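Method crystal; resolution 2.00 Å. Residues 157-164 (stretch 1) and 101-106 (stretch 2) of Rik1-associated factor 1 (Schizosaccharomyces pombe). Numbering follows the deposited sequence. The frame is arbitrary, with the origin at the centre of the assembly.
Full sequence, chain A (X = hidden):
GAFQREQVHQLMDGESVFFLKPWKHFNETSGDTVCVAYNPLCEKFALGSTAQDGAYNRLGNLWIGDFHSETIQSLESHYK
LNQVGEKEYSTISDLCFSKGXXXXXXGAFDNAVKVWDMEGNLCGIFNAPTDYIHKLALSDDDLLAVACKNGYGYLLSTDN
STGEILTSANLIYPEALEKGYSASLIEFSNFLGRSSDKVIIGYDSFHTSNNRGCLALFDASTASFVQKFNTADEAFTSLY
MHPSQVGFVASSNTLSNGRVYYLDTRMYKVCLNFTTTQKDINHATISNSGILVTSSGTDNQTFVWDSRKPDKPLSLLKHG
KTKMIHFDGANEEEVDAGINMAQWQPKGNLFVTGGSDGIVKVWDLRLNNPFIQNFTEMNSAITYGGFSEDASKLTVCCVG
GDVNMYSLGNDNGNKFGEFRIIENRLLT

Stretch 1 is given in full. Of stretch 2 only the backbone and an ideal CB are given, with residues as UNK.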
ATOM      1  N   SER A 157     -20.528   0.145   0.109  1.00 26.24           N
ATOM      2  CA  SER A 157     -20.831   0.093   1.538  1.00 24.92           C
ATOM      3  C   SER A 157     -21.208  -1.321   1.951  1.00 27.17           C
ATOM      4  O   SER A 157     -21.632  -2.129   1.115  1.00 26.33           O
ATOM      5  CB  SER A 157     -21.919   1.093   1.933  1.00 30.95           C
ATOM      6  OG  SER A 157     -23.200   0.626   1.593  1.00 32.01           O
ATOM      7  N   THR A 158     -21.009  -1.637   3.229  1.00 27.85           N
ATOM      8  CA  THR A 158     -21.226  -3.003   3.715  1.00 29.52           C
ATOM      9  C   THR A 158     -22.041  -3.006   4.998  1.00 31.97           C
ATOM     10  O   THR A 158     -21.882  -2.118   5.828  1.00 31.24           O
ATOM     11  CB  THR A 158     -19.872  -3.751   3.996  1.00 32.78           C
ATOM     12  OG1 THR A 158     -19.137  -3.077   5.036  1.00 32.43           O
ATOM     13  CG2 THR A 158     -19.024  -3.820   2.738  1.00 29.53           C
ATOM     14  N   ASP A 159     -22.905  -4.008   5.169  1.00 29.88           N
ATOM     15  CA  ASP A 159     -23.628  -4.153   6.430  1.00 29.41           C
ATOM     16  C   ASP A 159     -22.676  -4.244   7.617  1.00 33.19           C
ATOM     17  O   ASP A 159     -21.739  -5.031   7.606  1.00 32.86           O
ATOM     18  CB  ASP A 159     -24.511  -5.394   6.416  1.00 33.05           C
ATOM     19  CG  ASP A 159     -25.482  -5.416   7.594  1.00 39.80           C
ATOM     20  OD1 ASP A 159     -25.050  -5.740   8.725  1.00 37.06           O
ATOM     21  OD2 ASP A 159     -26.670  -5.067   7.389  1.00 35.43           O
ATOM     22  N   ASN A 160     -22.932  -3.442   8.647  1.00 38.71           N
ATOM     23  CA  ASN A 160     -22.033  -3.355   9.805  1.00 39.81           C
ATOM     24  C   ASN A 160     -21.916  -4.650  10.593  1.00 39.56           C
ATOM     25  O   ASN A 160     -20.884  -4.920  11.217  1.00 45.89           O
ATOM     26  CB  ASN A 160     -22.500  -2.260  10.770  1.00 44.40           C
ATOM     27  CG  ASN A 160     -22.258  -0.863  10.234  1.00 48.43           C
ATOM     28  OD1 ASN A 160     -21.811  -0.681   9.100  1.00 47.02           O
ATOM     29  ND2 ASN A 160     -22.563   0.142  11.056  1.00 54.75           N
ATOM     30  N   SER A 161     -22.972  -5.449  10.582  1.00 38.72           N
ATOM     31  CA  SER A 161     -22.970  -6.667  11.373  1.00 37.38           C
ATOM     32  C   SER A 161     -22.841  -7.943  10.528  1.00 38.44           C
ATOM     33  O   SER A 161     -22.355  -8.957  11.038  1.00 35.11           O
ATOM     34  CB  SER A 161     -24.227  -6.728  12.246  1.00 38.38           C
ATOM     35  OG  SER A 161     -25.363  -6.979  11.456  1.00 42.88           O
ATOM     36  N   THR A 162     -23.252  -7.909   9.255  1.00 32.25           N
ATOM     37  CA  THR A 162     -23.191  -9.123   8.424  1.00 37.41           C
ATOM     38  C   THR A 162     -22.061  -9.145   7.372  1.00 31.42           C
ATOM     39  O   THR A 162     -21.660 -10.219   6.910  1.00 28.52           O
ATOM     40  CB  THR A 162     -24.527  -9.405   7.669  1.00 33.47           C
ATOM     41  OG1 THR A 162     -24.635  -8.536   6.538  1.00 30.99           O
ATOM     42  CG2 THR A 162     -25.765  -9.242   8.588  1.00 35.63           C
ATOM     43  N   GLY A 163     -21.588  -7.976   6.948  1.00 32.79           N
ATOM     44  CA  GLY A 163     -20.509  -7.933   5.964  1.00 30.02           C
ATOM     45  C   GLY A 163     -21.013  -7.909   4.526  1.00 31.94           C
ATOM     46  O   GLY A 163     -20.231  -7.726   3.581  1.00 23.51           O
ATOM     47  N   GLU A 164     -22.322  -8.084   4.346  1.00 24.28           N
ATOM     48  CA  GLU A 164     -22.878  -8.107   2.998  1.00 24.58           C
ATOM     49  C   GLU A 164     -22.719  -6.735   2.323  1.00 23.01           C
ATOM     50  O   GLU A 164     -22.939  -5.695   2.951  1.00 25.41           O
ATOM     51  CB  GLU A 164     -24.363  -8.521   3.031  1.00 27.46           C
ATOM     52  CG  GLU A 164     -25.061  -8.427   1.682  1.00 29.38           C
ATOM     53  CD  GLU A 164     -26.418  -9.131   1.687  1.00 36.75           C
ATOM     54  OE1 GLU A 164     -26.917  -9.453   2.789  1.00 32.02           O
ATOM     55  OE2 GLU A 164     -26.974  -9.366   0.592  1.00 36.50           O
ATOM     56  N   UNK A 101     -13.818  -3.404  12.949  1.00 32.87           N
ATOM     57  CA  UNK A 101     -13.002  -4.531  13.415  1.00 36.00           C
ATOM     58  C   UNK A 101     -13.596  -5.920  13.181  1.00 35.62           C
ATOM     59  O   UNK A 101     -13.040  -6.909  13.662  1.00 38.32           O
ATOM     60  CB  UNK A 101     -12.738  -4.364  14.913  1.00 36.00           C
ATOM     61  N   UNK A 102     -14.709  -6.029  12.463  1.00 32.74           N
ATOM     62  CA  UNK A 102     -15.298  -7.356  12.250  1.00 28.81           C
ATOM     63  C   UNK A 102     -14.846  -8.023  10.957  1.00 32.99           C
ATOM     64  O   UNK A 102     -14.808  -9.258  10.862  1.00 28.04           O
ATOM     65  CB  UNK A 102     -16.824  -7.247  12.250  1.00 28.81           C
ATOM     66  N   UNK A 103     -14.502  -7.218   9.954  1.00 28.33           N
ATOM     67  CA  UNK A 103     -14.341  -7.758   8.609  1.00 27.19           C
ATOM     68  C   UNK A 103     -13.015  -7.379   7.975  1.00 26.82           C
ATOM     69  O   UNK A 103     -12.400  -6.384   8.357  1.00 24.70           O
ATOM     70  CB  UNK A 103     -15.488  -7.280   7.716  1.00 27.19           C
ATOM     71  N   UNK A 104     -12.593  -8.201   7.016  1.00 24.54           N
ATOM     72  CA  UNK A 104     -11.427  -7.918   6.188  1.00 28.47           C
ATOM     73  C   UNK A 104     -11.869  -7.758   4.724  1.00 25.81           C
ATOM     74  O   UNK A 104     -12.570  -8.613   4.193  1.00 22.05           O
ATOM     75  CB  UNK A 104     -10.383  -9.028   6.325  1.00 28.47           C
ATOM     76  N   UNK A 105     -11.443  -6.669   4.077  1.00 24.35           N
ATOM     77  CA  UNK A 105     -11.725  -6.443   2.661  1.00 21.84           C
ATOM     78  C   UNK A 105     -10.486  -6.756   1.798  1.00 28.31           C
ATOM     79  O   UNK A 105      -9.380  -6.263   2.085  1.00 24.98           O
ATOM     80  CB  UNK A 105     -12.178  -4.999   2.438  1.00 21.84           C
ATOM     81  N   UNK A 106     -10.648  -7.568   0.751  1.00 20.51           N
ATOM     82  CA  UNK A 106      -9.514  -7.879  -0.134  1.00 23.24           C
ATOM     83  C   UNK A 106      -9.815  -7.649  -1.610  1.00 23.94           C
ATOM     84  O   UNK A 106     -10.984  -7.734  -2.059  1.00 25.58           O
ATOM     85  CB  UNK A 106      -9.086  -9.334   0.067  1.00 23.24           C
TER

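Stretch 1 leaves a strand after Thr158 and folds into a compact loop. Asp159 organises it: its OD1 accepts from the backbone N of Ser161 at 2.8 Å and of Thr162 at 2.9 Å, while Gly163 N donates to Asp159 O at 3.0 Å. At Asn160, Ser161 and Thr162 CA-to-CB points away, so the loop offers stretch 2 mainly backbone there.

Position 101 has a positive phi, 68°, with psi near 7°, a left-handed conformation that favours glycine, asparagine or aspartate. No atom of stretch 1 lies within 5.5 Å of its ideal CB, so stretch 1 sets no demand here and the backbone angles are the visible guide. It is Asn101, whose OD1 is hydrogen-bonded elsewhere in the structure.

Position 102 points its CB toward the loop, yet 4.8 Å still separates that CB from Asn160 O. A medium or long side chain could cross the gap, aliphatic or polar, since the carbonyl would also welcome a donor. The deposited residue is Leu102, in the m,t rotamer; its CD1 rests 3.8 Å from Asn160 O, a modest packing contact.

Position 103 carries the main contact. Its CB points toward the loop and stands 5.4 Å from Gly163 CA, across a space walled by carbonyls and a bare glycine. A large flat side chain suits this best, though a long aliphatic one could fill part of it. It is Phe103, chi1 m. Gly163 CA sits over one ring face, 3.6 Å from the centroid, in a CH-pi contact, while Ser161 O and Asn160 O meet the electropositive ring edge, each 3.5 Å away, from CZ and CE2 respectively. The fit also depends on glycine: a CB on Gly163 would come within 2.6 Å of Phe103 CE1, and its phi of 90° with psi of -8° would independently jam that CB against the preceding carbonyl.

Position 104 is extended, and its CB is out of reach of stretch 1, which leaves the choice to other surroundings. It is Leu104.

Position 105 points sideways, with nothing of stretch 1 near its CB. A short residue would not reach stretch 1; a long one could turn back toward Thr158 OG1, where a polar tip would find a partner. Tyr105 does this with chi1 m: its OH hydrogen-bonds to Thr158 OG1 at 2.8 Å, and that oxygen lies near the ring plane, at the edge.

Position 106 is again extended and out of reach, suited to many strand-forming residues. It is Thr106, its OG1 bonded elsewhere in the structure.

Stretch 2 101-106: NLFLYT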
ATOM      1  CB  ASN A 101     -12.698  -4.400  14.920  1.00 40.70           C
ATOM      2  CG  ASN A 101     -11.696  -3.292  15.239  1.00 40.86           C
ATOM      3  OD1 ASN A 101     -10.475  -3.493  15.165  1.00 41.91           O
ATOM      4  ND2 ASN A 101     -12.207  -2.134  15.644  1.00 38.74           N
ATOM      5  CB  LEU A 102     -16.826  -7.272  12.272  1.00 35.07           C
ATOM      6  CG  LEU A 102     -17.432  -7.118  13.664  1.00 37.08           C
ATOM      7  CD1 LEU A 102     -18.955  -7.132  13.578  1.00 39.93           C
ATOM      8  CD2 LEU A 102     -16.922  -8.226  14.589  1.00 40.17           C
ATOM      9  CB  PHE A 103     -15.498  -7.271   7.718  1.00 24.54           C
ATOM     10  CG  PHE A 103     -16.866  -7.687   8.233  1.00 30.45           C
ATOM     11  CD1 PHE A 103     -17.306  -8.999   8.084  1.00 29.37           C
ATOM     12  CD2 PHE A 103     -17.692  -6.775   8.880  1.00 31.68           C
ATOM     13  CE1 PHE A 103     -18.559  -9.395   8.573  1.00 33.23           C
ATOM     14  CE2 PHE A 103     -18.941  -7.164   9.373  1.00 31.81           C
ATOM     15  CZ  PHE A 103     -19.372  -8.469   9.215  1.00 29.83           C
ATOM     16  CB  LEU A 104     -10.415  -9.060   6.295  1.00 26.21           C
ATOM     17  CG  LEU A 104      -9.171  -8.965   5.400  1.00 29.37           C
ATOM     18  CD1 LEU A 104      -8.258  -7.802   5.822  1.00 25.05           C
ATOM     19  CD2 LEU A 104      -8.373 -10.302   5.369  1.00 29.54           C
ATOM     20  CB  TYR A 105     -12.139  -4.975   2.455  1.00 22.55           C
ATOM     21  CG  TYR A 105     -13.265  -4.491   3.345  1.00 23.08           C
ATOM     22  CD1 TYR A 105     -14.508  -5.116   3.321  1.00 28.64           C
ATOM     23  CD2 TYR A 105     -13.104  -3.392   4.179  1.00 20.84           C
ATOM     24  CE1 TYR A 105     -15.552  -4.669   4.118  1.00 32.14           C
ATOM     25  CE2 TYR A 105     -14.140  -2.929   4.986  1.00 23.88           C
ATOM     26  CZ  TYR A 105     -15.376  -3.569   4.946  1.00 34.70           C
ATOM     27  OH  TYR A 105     -16.440  -3.127   5.733  1.00 26.61           O
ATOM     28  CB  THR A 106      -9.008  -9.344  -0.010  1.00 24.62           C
ATOM     29  OG1 THR A 106     -10.068 -10.246  -0.344  1.00 26.52           O
ATOM     30  CG2 THR A 106      -8.478  -9.653   1.388  1.00 23.72           C
TER
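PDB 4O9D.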